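Local coordinates for protein activating signal cointegrator 1 complex subunit 2 (Homo sapiens, PDB 6YXQ) that binds polyubiquitin chains and, as a subunit of the ASCC complex, recruits ASCC3 and ALKBH3 to DNA damage and helps rescue stalled ribosomes, at residues Ile153-Phe158 and Tyr195-Glu200; Asn186-Gln191 and Asp265-Ala270; Glu325-Ile330 and Arg369-Leu374. All coordinates share one frame; numbering follows the deposited sequence.

Contact 1 (Ile153-Phe158 and Tyr195-Glu200); sequences ILYNNF and YSDLDE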
loop_
_atom_site.group_PDB
_atom_site.type_symbol
_atom_site.label_atom_id
_atom_site.label_comp_id
_atom_site.label_asym_id
_atom_site.label_seq_id
_atom_site.Cartn_x
_atom_site.Cartn_y
_atom_site.Cartn_z
ATOM N N ILE B 153 -7.775 -20.189 2.215
ATOM C CA ILE B 153 -7.185 -19.346 3.258
ATOM C C ILE B 153 -7.245 -17.876 2.857
ATOM O O ILE B 153 -7.672 -17.007 3.638
ATOM C CB ILE B 153 -5.734 -19.773 3.536
ATOM C CG1 ILE B 153 -5.681 -21.043 4.380
ATOM C CG2 ILE B 153 -4.975 -18.644 4.212
ATOM C CD1 ILE B 153 -4.324 -21.719 4.335
ATOM N N LEU B 154 -6.809 -17.585 1.624
ATOM C CA LEU B 154 -6.713 -16.214 1.128
ATOM C C LEU B 154 -8.039 -15.487 1.167
ATOM O O LEU B 154 -8.193 -14.509 1.917
ATOM C CB LEU B 154 -6.186 -16.189 -0.294
ATOM C CG LEU B 154 -4.752 -16.557 -0.554
ATOM C CD1 LEU B 154 -4.282 -15.734 -1.734
ATOM C CD2 LEU B 154 -3.937 -16.283 0.689
ATOM N N TYR B 155 -8.986 -15.925 0.314
ATOM C CA TYR B 155 -10.327 -15.378 0.396
ATOM C C TYR B 155 -10.790 -15.312 1.817
ATOM O O TYR B 155 -11.538 -14.434 2.168
ATOM C CB TYR B 155 -11.347 -16.154 -0.434
ATOM C CG TYR B 155 -12.663 -15.411 -0.641
ATOM C CD1 TYR B 155 -13.658 -15.323 0.356
ATOM C CD2 TYR B 155 -12.893 -14.765 -1.836
ATOM C CE1 TYR B 155 -14.852 -14.625 0.111
ATOM C CE2 TYR B 155 -14.078 -14.070 -2.079
ATOM C CZ TYR B 155 -15.048 -14.003 -1.104
ATOM O OH TYR B 155 -16.218 -13.315 -1.344
ATOM N N ASN B 156 -10.446 -16.217 2.652
ATOM C CA ASN B 156 -11.499 -16.325 3.661
ATOM C C ASN B 156 -11.064 -15.928 5.046
ATOM O O ASN B 156 -11.863 -15.954 5.956
ATOM C CB ASN B 156 -12.051 -17.745 3.858
ATOM C CG ASN B 156 -13.392 -17.839 3.287
ATOM O OD1 ASN B 156 -14.292 -17.038 3.640
ATOM N ND2 ASN B 156 -13.607 -18.720 2.399
ATOM N N ASN B 157 -9.809 -15.616 5.252
ATOM C CA ASN B 157 -9.415 -14.772 6.359
ATOM C C ASN B 157 -9.283 -13.330 5.914
ATOM O O ASN B 157 -8.439 -12.617 6.445
ATOM C CB ASN B 157 -8.133 -15.341 6.949
ATOM C CG ASN B 157 -8.325 -16.808 7.324
ATOM O OD1 ASN B 157 -8.839 -17.119 8.398
ATOM N ND2 ASN B 157 -7.885 -17.712 6.456
ATOM N N PHE B 158 -10.090 -12.898 4.924
ATOM C CA PHE B 158 -10.114 -11.508 4.426
ATOM C C PHE B 158 -8.713 -10.986 4.105
ATOM O O PHE B 158 -8.464 -9.774 4.108
ATOM C CB PHE B 158 -10.821 -10.566 5.410
ATOM C CG PHE B 158 -12.326 -10.622 5.338
ATOM C CD1 PHE B 158 -13.013 -9.993 4.305
ATOM C CD2 PHE B 158 -13.053 -11.318 6.293
ATOM C CE1 PHE B 158 -14.398 -10.054 4.229
ATOM C CE2 PHE B 158 -14.438 -11.381 6.223
ATOM C CZ PHE B 158 -15.112 -10.748 5.191
ATOM N N TYR B 195 -12.992 -12.994 -8.985
ATOM C CA TYR B 195 -13.747 -12.579 -10.165
ATOM C C TYR B 195 -15.184 -12.224 -9.791
ATOM O O TYR B 195 -15.655 -11.103 -10.031
ATOM C CB TYR B 195 -13.736 -13.694 -11.213
ATOM C CG TYR B 195 -12.459 -13.827 -12.020
ATOM C CD1 TYR B 195 -12.025 -12.805 -12.851
ATOM C CD2 TYR B 195 -11.705 -14.990 -11.973
ATOM C CE1 TYR B 195 -10.868 -12.934 -13.597
ATOM C CE2 TYR B 195 -10.551 -15.127 -12.715
ATOM C CZ TYR B 195 -10.136 -14.097 -13.527
ATOM O OH TYR B 195 -8.986 -14.237 -14.269
ATOM N N SER B 196 -15.888 -13.180 -9.176
ATOM C CA SER B 196 -17.234 -12.922 -8.675
ATOM C C SER B 196 -17.254 -11.717 -7.748
ATOM O O SER B 196 -18.106 -10.832 -7.883
ATOM C CB SER B 196 -17.784 -14.160 -7.958
ATOM O OG SER B 196 -17.461 -15.346 -8.658
ATOM N N ASP B 197 -16.314 -11.669 -6.799
ATOM C CA ASP B 197 -16.180 -10.490 -5.953
ATOM C C ASP B 197 -16.151 -9.234 -6.810
ATOM O O ASP B 197 -16.994 -8.337 -6.666
ATOM C CB ASP B 197 -14.916 -10.597 -5.101
ATOM C CG ASP B 197 -15.158 -11.294 -3.778
ATOM O OD1 ASP B 197 -16.127 -12.084 -3.681
ATOM O OD2 ASP B 197 -14.378 -11.039 -2.834
ATOM N N LEU B 198 -15.216 -9.198 -7.763
ATOM C CA LEU B 198 -15.146 -8.101 -8.719
ATOM C C LEU B 198 -16.505 -7.845 -9.349
ATOM O O LEU B 198 -16.995 -6.710 -9.365
ATOM C CB LEU B 198 -14.114 -8.428 -9.794
ATOM C CG LEU B 198 -13.841 -7.328 -10.804
ATOM C CD1 LEU B 198 -13.448 -6.069 -10.068
ATOM C CD2 LEU B 198 -12.749 -7.778 -11.752
ATOM N N ASP B 199 -17.139 -8.909 -9.850
ATOM C CA ASP B 199 -18.484 -8.800 -10.395
ATOM C C ASP B 199 -19.392 -8.028 -9.445
ATOM O O ASP B 199 -19.905 -6.956 -9.784
ATOM C CB ASP B 199 -19.031 -10.200 -10.667
ATOM C CG ASP B 199 -20.295 -10.181 -11.492
ATOM O OD1 ASP B 199 -20.715 -9.088 -11.926
ATOM O OD2 ASP B 199 -20.871 -11.267 -11.705
ATOM N N GLU B 200 -19.552 -8.534 -8.219
ATOM C CA GLU B 200 -20.482 -7.910 -7.287
ATOM C C GLU B 200 -20.074 -6.484 -6.952
ATOM O O GLU B 200 -20.932 -5.668 -6.587
ATOM C CB GLU B 200 -20.585 -8.747 -6.011
ATOM C CG GLU B 200 -20.854 -10.225 -6.249
ATOM C CD GLU B 200 -20.762 -11.039 -4.975
ATOM O OE1 GLU B 200 -20.970 -10.459 -3.888
ATOM O OE2 GLU B 200 -20.473 -12.252 -5.057
#
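Between 153-158 and 195-200 the contact rests on one pair, Tyr155 and Asp197, and buries just 91 Å². The side chains come from opposite directions: the phenol hydroxyl OH of Tyr155 donates a hydrogen bond of 2.6 Å to OD1 of Asp197, which accepts on its syn lone pair, the side facing OD2. CG of Tyr155 lies anti to the backbone N (chi1 -166°), which sends the ring away from its own helix toward the carboxylate. OD1 sits in the plane of the ring at its edge. The carboxylate is nevertheless twisted 61° from that plane, and its second oxygen, OD2, approaches CE2 of Tyr155 obliquely. The hydroxyl and carboxylate thus meet closely, while the backbones stay apart, the CA atoms of Tyr155 and Asp197 being 9.9 Å from each other, and both residues stay partly exposed to solvent. Inside the fold, the ring of Tyr155 also meets Tyr194 and touches Gln191, while Asp197 packs on Ile162. Where helix 147-156 ends, ND2 of Asn157 turns back to O of Ile153 at 2.9 Å, and that carbonyl also receives the backbone N of Asn156 and of Asn157. The chemistry implies a polar link, one phenol-carboxylate hydrogen bond, beside the ring contact of Tyr155 with Tyr194; being partly exposed, it is probably open to competition from water.

Contact 2 (Asn186-Gln191 and Asp265-Ala270); sequences NIFTQQ and DIFPLA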
loop_
_atom_site.group_PDB
_atom_site.type_symbol
_atom_site.label_atom_id
_atom_site.label_comp_id
_atom_site.label_asym_id
_atom_site.label_seq_id
_atom_site.Cartn_x
_atom_site.Cartn_y
_atom_site.Cartn_z
ATOM N N ASN B 186 -1.697 -14.872 -9.570
ATOM C CA ASN B 186 -1.672 -16.098 -8.785
ATOM C C ASN B 186 -2.862 -16.180 -7.846
ATOM O O ASN B 186 -3.463 -17.246 -7.701
ATOM C CB ASN B 186 -0.370 -16.207 -7.997
ATOM C CG ASN B 186 -0.170 -17.587 -7.399
ATOM O OD1 ASN B 186 -0.317 -18.604 -8.084
ATOM N ND2 ASN B 186 0.158 -17.630 -6.112
ATOM N N ILE B 187 -3.221 -15.076 -7.190
ATOM C CA ILE B 187 -4.349 -15.174 -6.266
ATOM C C ILE B 187 -5.649 -15.388 -7.035
ATOM O O ILE B 187 -6.502 -16.183 -6.619
ATOM C CB ILE B 187 -4.417 -13.962 -5.314
ATOM C CG1 ILE B 187 -5.017 -12.731 -5.979
ATOM C CG2 ILE B 187 -3.041 -13.654 -4.735
ATOM C CD1 ILE B 187 -4.996 -11.529 -5.069
ATOM N N PHE B 188 -5.797 -14.750 -8.201
ATOM C CA PHE B 188 -6.986 -15.002 -9.013
ATOM C C PHE B 188 -7.004 -16.425 -9.568
ATOM O O PHE B 188 -8.081 -17.012 -9.733
ATOM C CB PHE B 188 -7.072 -13.993 -10.157
ATOM C CG PHE B 188 -7.759 -12.712 -9.785
ATOM C CD1 PHE B 188 -7.033 -11.632 -9.315
ATOM C CD2 PHE B 188 -9.129 -12.586 -9.913
ATOM C CE1 PHE B 188 -7.660 -10.451 -8.977
ATOM C CE2 PHE B 188 -9.761 -11.412 -9.575
ATOM C CZ PHE B 188 -9.024 -10.339 -9.106
ATOM N N THR B 189 -5.833 -16.991 -9.866
ATOM C CA THR B 189 -5.774 -18.363 -10.353
ATOM C C THR B 189 -6.134 -19.348 -9.250
ATOM O O THR B 189 -6.946 -20.260 -9.455
ATOM C CB THR B 189 -4.378 -18.664 -10.899
ATOM O OG1 THR B 189 -4.007 -17.666 -11.854
ATOM C CG2 THR B 189 -4.355 -20.020 -11.571
ATOM N N GLN B 190 -5.540 -19.172 -8.064
ATOM C CA GLN B 190 -5.741 -20.130 -6.987
ATOM C C GLN B 190 -7.121 -19.998 -6.361
ATOM O O GLN B 190 -7.681 -20.997 -5.894
ATOM C CB GLN B 190 -4.652 -19.978 -5.922
ATOM C CG GLN B 190 -3.206 -20.084 -6.430
ATOM C CD GLN B 190 -2.960 -21.239 -7.401
ATOM O OE1 GLN B 190 -3.621 -22.285 -7.354
ATOM N NE2 GLN B 190 -1.991 -21.047 -8.290
ATOM N N GLN B 191 -7.699 -18.798 -6.350
ATOM C CA GLN B 191 -9.053 -18.593 -5.841
ATOM C C GLN B 191 -9.806 -17.736 -6.850
ATOM O O GLN B 191 -9.701 -16.503 -6.843
ATOM C CB GLN B 191 -9.033 -17.948 -4.458
ATOM C CG GLN B 191 -10.387 -17.462 -3.960
ATOM C CD GLN B 191 -11.446 -18.543 -3.980
ATOM O OE1 GLN B 191 -11.967 -18.908 -5.034
ATOM N NE2 GLN B 191 -11.751 -19.082 -2.810
ATOM N N ASP B 265 -4.092 -2.152 -15.513
ATOM C CA ASP B 265 -2.736 -2.221 -16.048
ATOM C C ASP B 265 -1.990 -3.408 -15.459
ATOM O O ASP B 265 -1.220 -4.076 -16.157
ATOM C CB ASP B 265 -1.999 -0.909 -15.762
ATOM C CG ASP B 265 -0.534 -0.942 -16.186
ATOM O OD1 ASP B 265 -0.257 -1.044 -17.402
ATOM O OD2 ASP B 265 0.340 -0.840 -15.297
ATOM N N ILE B 266 -2.225 -3.699 -14.179
ATOM C CA ILE B 266 -1.591 -4.864 -13.572
ATOM C C ILE B 266 -2.274 -6.152 -14.012
ATOM O O ILE B 266 -1.603 -7.137 -14.338
ATOM C CB ILE B 266 -1.571 -4.737 -12.039
ATOM C CG1 ILE B 266 -0.705 -3.546 -11.625
ATOM C CG2 ILE B 266 -1.049 -6.023 -11.414
ATOM C CD1 ILE B 266 0.763 -3.724 -11.957
ATOM N N PHE B 267 -3.609 -6.168 -14.042
ATOM C CA PHE B 267 -4.395 -7.391 -14.227
ATOM C C PHE B 267 -5.458 -7.193 -15.301
ATOM O O PHE B 267 -6.653 -7.098 -14.994
ATOM C CB PHE B 267 -5.048 -7.803 -12.908
ATOM C CG PHE B 267 -5.679 -9.156 -12.940
ATOM C CD1 PHE B 267 -4.908 -10.288 -13.174
ATOM C CD2 PHE B 267 -7.039 -9.304 -12.725
ATOM C CE1 PHE B 267 -5.484 -11.552 -13.197
ATOM C CE2 PHE B 267 -7.623 -10.563 -12.747
ATOM C CZ PHE B 267 -6.844 -11.689 -12.985
ATOM N N PRO B 268 -5.063 -7.159 -16.578
ATOM C CA PRO B 268 -6.047 -6.930 -17.649
ATOM C C PRO B 268 -7.061 -8.051 -17.837
ATOM O O PRO B 268 -8.060 -7.828 -18.531
ATOM C CB PRO B 268 -5.174 -6.777 -18.897
ATOM C CG PRO B 268 -3.922 -7.509 -18.566
ATOM C CD PRO B 268 -3.695 -7.273 -17.106
ATOM N N LEU B 269 -6.849 -9.239 -17.263
ATOM C CA LEU B 269 -7.854 -10.298 -17.354
ATOM C C LEU B 269 -9.187 -9.901 -16.727
ATOM O O LEU B 269 -10.195 -10.578 -16.966
ATOM C CB LEU B 269 -7.349 -11.580 -16.684
ATOM C CG LEU B 269 -6.397 -12.489 -17.459
ATOM C CD1 LEU B 269 -5.882 -13.570 -16.541
ATOM C CD2 LEU B 269 -7.072 -13.109 -18.667
ATOM N N ALA B 270 -9.216 -8.828 -15.935
ATOM C CA ALA B 270 -10.442 -8.401 -15.280
ATOM C C ALA B 270 -11.408 -7.732 -16.246
ATOM O O ALA B 270 -12.602 -7.624 -15.934
ATOM C CB ALA B 270 -10.099 -7.450 -14.134
#
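Phe188, in the last turn of helix 177-190, and Phe267, the first residue beyond the regular part of helix 243-266, face each other with their CA atoms 9.6 Å apart, the nearest pair of the two segments. Their side chains bridge that gap as an offset (parallel-displaced) aromatic stack within a mainly helical fold, burying 109 Å². The ring centroids lie 4.3 Å apart and the planes are inclined by 21°, so the rings are near parallel without being flush. The overlap is uneven. CE2 of Phe267 stands over the centre of the Phe188 ring, 3.5 Å above its plane, whereas CD1 of Phe188 lies nearer the rim of the Phe267 ring. CZ of Phe267 lies toward the root of the Phe188 side chain, 3.5 Å from CG of Phe188. A chi1 of -170° extends the Phe267 ring from the turn toward the other helix. The opposite face of Phe267 is covered by its own neighbour Leu269, whose CB rests toward the rim, so that this ring is sandwiched between an aromatic and an aliphatic group. Both phenylalanines are buried. Tyr195 of helix 193-216 touches both of them, Ile165 packs on Phe188 and Ile184 on Phe267. No hydrogen bond crosses between the segments; several polar groups of 186-191 bond to other parts of the chain or within the helix. Asn186 ND2 bonds to O of Ser135, and OE1 of Gln191 caps N of Ser193, at the start of helix 193-216. One turn after Asn186, NE2 of Gln190 donates an almost straight bond of 3.0 Å to OD1 of Asn186.

Contact 3 (Glu325-Ile330 and Arg369-Leu374); sequences EIFHII and RDYDAL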
loop_
_atom_site.group_PDB
_atom_site.type_symbol
_atom_site.label_atom_id
_atom_site.label_comp_id
_atom_site.label_asym_id
_atom_site.label_seq_id
_atom_site.Cartn_x
_atom_site.Cartn_y
_atom_site.Cartn_z
ATOM N N GLU B 325 -7.646 5.460 -21.423
ATOM C CA GLU B 325 -6.754 4.309 -21.361
ATOM C C GLU B 325 -7.490 3.075 -20.851
ATOM O O GLU B 325 -7.282 1.967 -21.358
ATOM C CB GLU B 325 -5.541 4.635 -20.492
ATOM C CG GLU B 325 -4.686 5.744 -21.088
ATOM C CD GLU B 325 -3.466 6.088 -20.256
ATOM O OE1 GLU B 325 -3.541 5.995 -19.011
ATOM O OE2 GLU B 325 -2.434 6.461 -20.857
ATOM N N ILE B 326 -8.368 3.250 -19.861
ATOM C CA ILE B 326 -9.209 2.145 -19.406
ATOM C C ILE B 326 -10.050 1.613 -20.561
ATOM O O ILE B 326 -10.116 0.396 -20.808
ATOM C CB ILE B 326 -10.088 2.602 -18.227
ATOM C CG1 ILE B 326 -9.227 2.872 -16.997
ATOM C CG2 ILE B 326 -11.144 1.566 -17.898
ATOM C CD1 ILE B 326 -9.951 3.603 -15.901
ATOM N N PHE B 327 -10.724 2.529 -21.271
ATOM C CA PHE B 327 -11.548 2.156 -22.419
ATOM C C PHE B 327 -10.758 1.308 -23.405
ATOM O O PHE B 327 -11.207 0.233 -23.830
ATOM C CB PHE B 327 -12.081 3.414 -23.106
ATOM C CG PHE B 327 -13.072 3.143 -24.215
ATOM C CD1 PHE B 327 -12.641 2.798 -25.493
ATOM C CD2 PHE B 327 -14.435 3.266 -23.988
ATOM C CE1 PHE B 327 -13.548 2.561 -26.515
ATOM C CE2 PHE B 327 -15.351 3.037 -25.008
ATOM C CZ PHE B 327 -14.910 2.682 -26.271
ATOM N N HIS B 328 -9.565 1.774 -23.773
ATOM C CA HIS B 328 -8.800 1.041 -24.770
ATOM C C HIS B 328 -8.286 -0.289 -24.234
ATOM O O HIS B 328 -8.201 -1.260 -24.991
ATOM C CB HIS B 328 -7.638 1.872 -25.290
ATOM C CG HIS B 328 -6.922 1.219 -26.423
ATOM N ND1 HIS B 328 -5.694 0.614 -26.276
ATOM C CD2 HIS B 328 -7.283 1.035 -27.715
ATOM C CE1 HIS B 328 -5.320 0.099 -27.436
ATOM N NE2 HIS B 328 -6.265 0.341 -28.325
ATOM N N ILE B 329 -7.929 -0.356 -22.948
ATOM C CA ILE B 329 -7.464 -1.619 -22.379
ATOM C C ILE B 329 -8.559 -2.673 -22.488
ATOM O O ILE B 329 -8.313 -3.814 -22.908
ATOM C CB ILE B 329 -7.007 -1.418 -20.922
ATOM C CG1 ILE B 329 -5.690 -0.652 -20.869
ATOM C CG2 ILE B 329 -6.835 -2.743 -20.215
ATOM C CD1 ILE B 329 -5.311 -0.215 -19.473
ATOM N N ILE B 330 -9.794 -2.287 -22.148
ATOM C CA ILE B 330 -10.915 -3.227 -22.222
ATOM C C ILE B 330 -11.176 -3.640 -23.667
ATOM O O ILE B 330 -11.345 -4.833 -23.980
ATOM C CB ILE B 330 -12.175 -2.618 -21.588
ATOM C CG1 ILE B 330 -11.935 -2.276 -20.121
ATOM C CG2 ILE B 330 -13.325 -3.583 -21.716
ATOM C CD1 ILE B 330 -13.089 -1.567 -19.479
ATOM N N ARG B 369 -14.056 12.403 -30.095
ATOM C CA ARG B 369 -12.966 13.216 -30.622
ATOM C C ARG B 369 -11.686 13.006 -29.821
ATOM O O ARG B 369 -10.630 12.694 -30.384
ATOM C CB ARG B 369 -13.401 14.683 -30.618
ATOM C CG ARG B 369 -12.335 15.701 -30.956
ATOM C CD ARG B 369 -12.715 17.076 -30.399
ATOM N NE ARG B 369 -14.160 17.268 -30.281
ATOM C CZ ARG B 369 -14.730 18.195 -29.516
ATOM N NH1 ARG B 369 -13.975 19.015 -28.795
ATOM N NH2 ARG B 369 -16.053 18.297 -29.469
ATOM N N ASP B 370 -11.775 13.135 -28.494
ATOM C CA ASP B 370 -10.610 12.976 -27.624
ATOM C C ASP B 370 -10.073 11.546 -27.658
ATOM O O ASP B 370 -8.851 11.324 -27.743
ATOM C CB ASP B 370 -10.987 13.373 -26.193
ATOM C CG ASP B 370 -11.360 14.851 -26.064
ATOM O OD1 ASP B 370 -11.220 15.612 -27.051
ATOM O OD2 ASP B 370 -11.810 15.250 -24.970
ATOM N N TYR B 371 -10.975 10.562 -27.588
ATOM C CA TYR B 371 -10.564 9.164 -27.638
ATOM C C TYR B 371 -9.862 8.839 -28.947
ATOM O O TYR B 371 -8.870 8.108 -28.955
ATOM C CB TYR B 371 -11.767 8.238 -27.453
ATOM C CG TYR B 371 -11.411 6.790 -27.684
ATOM C CD1 TYR B 371 -10.735 6.066 -26.715
ATOM C CD2 TYR B 371 -11.722 6.153 -28.874
ATOM C CE1 TYR B 371 -10.386 4.751 -26.917
ATOM C CE2 TYR B 371 -11.377 4.833 -29.086
ATOM C CZ TYR B 371 -10.709 4.136 -28.099
ATOM O OH TYR B 371 -10.353 2.821 -28.289
ATOM N N ASP B 372 -10.393 9.328 -30.071
ATOM C CA ASP B 372 -9.737 9.121 -31.353
ATOM C C ASP B 372 -8.382 9.813 -31.392
ATOM O O ASP B 372 -7.425 9.285 -31.970
ATOM C CB ASP B 372 -10.627 9.633 -32.479
ATOM C CG ASP B 372 -10.059 9.332 -33.844
ATOM O OD1 ASP B 372 -9.928 8.136 -34.185
ATOM O OD2 ASP B 372 -9.733 10.292 -34.572
ATOM N N ALA B 373 -8.282 10.997 -30.783
ATOM C CA ALA B 373 -6.996 11.680 -30.729
ATOM C C ALA B 373 -5.955 10.824 -30.022
ATOM O O ALA B 373 -4.786 10.800 -30.428
ATOM C CB ALA B 373 -7.145 13.033 -30.036
ATOM N N LEU B 374 -6.363 10.104 -28.971
ATOM C CA LEU B 374 -5.384 9.318 -28.213
ATOM C C LEU B 374 -5.163 7.909 -28.777
ATOM O O LEU B 374 -4.020 7.511 -29.013
ATOM C CB LEU B 374 -5.787 9.240 -26.739
ATOM C CG LEU B 374 -4.679 8.790 -25.789
ATOM C CD1 LEU B 374 -3.559 9.815 -25.738
ATOM C CD2 LEU B 374 -5.248 8.562 -24.406
#
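Tyr371 and Leu374, one turn apart on helix 365-374, reach helix 306-340 where the two short segments cross at -67° with their axes 11.0 Å apart. Asp370, just before, faces other partners, pairing with Arg366 and Tyr287. Tyr371, its ring swung out beside its own carbonyl carbon by a chi1 of 172°, then reaches across to Phe327, whose edge points at the tyrosine face. The centroids are 4.7 Å apart, the planes are turned 65° against each other, and CD1 and CE1 of Phe327 are the atoms that lie against the phenol. The hydroxyl end continues to His328, where OH of Tyr371 lies in the plane of the imidazole at its edge, 3.6 Å from CD2. A serine in place of Tyr371 would probably leave the Phe327 edge without its aromatic face and open a gap between the helices. Asp372 turns to Val377 N and Trp407. Leu374 closes the segment: its CD2 meets CG of Glu325 at 4.4 Å, while the carboxylate of Glu325 goes to Lys322. The arrangement is an edge-to-face (T-shaped) aromatic pair at a steep helix crossing in a mainly helical part of the chain.

In the fold
All three contacts lie in the N-terminal part of ASCC2, the piece this chain represents. Contact 2 is the buried one, contact 1 lies at the surface, and contact 3 is mixed, with a buried aromatic centre and exposed Leu374 at its margin. Contacts 1 and 2 adjoin, their centres about 12 Å apart: Leu198 packs on Ala270, and helix 193-216 of contact 1 comes between the two helices of contact 2 in the chain. Contact 3 joins later helices across the chain's centre from contact 1, about 30 Å away between centres. Chemistry follows location: a phenol-carboxylate hydrogen bond, the carboxylate probably charged, near solvent, parallel-displaced rings in the core, and edge-to-face rings plus aliphatic contact in the partly buried contact 3.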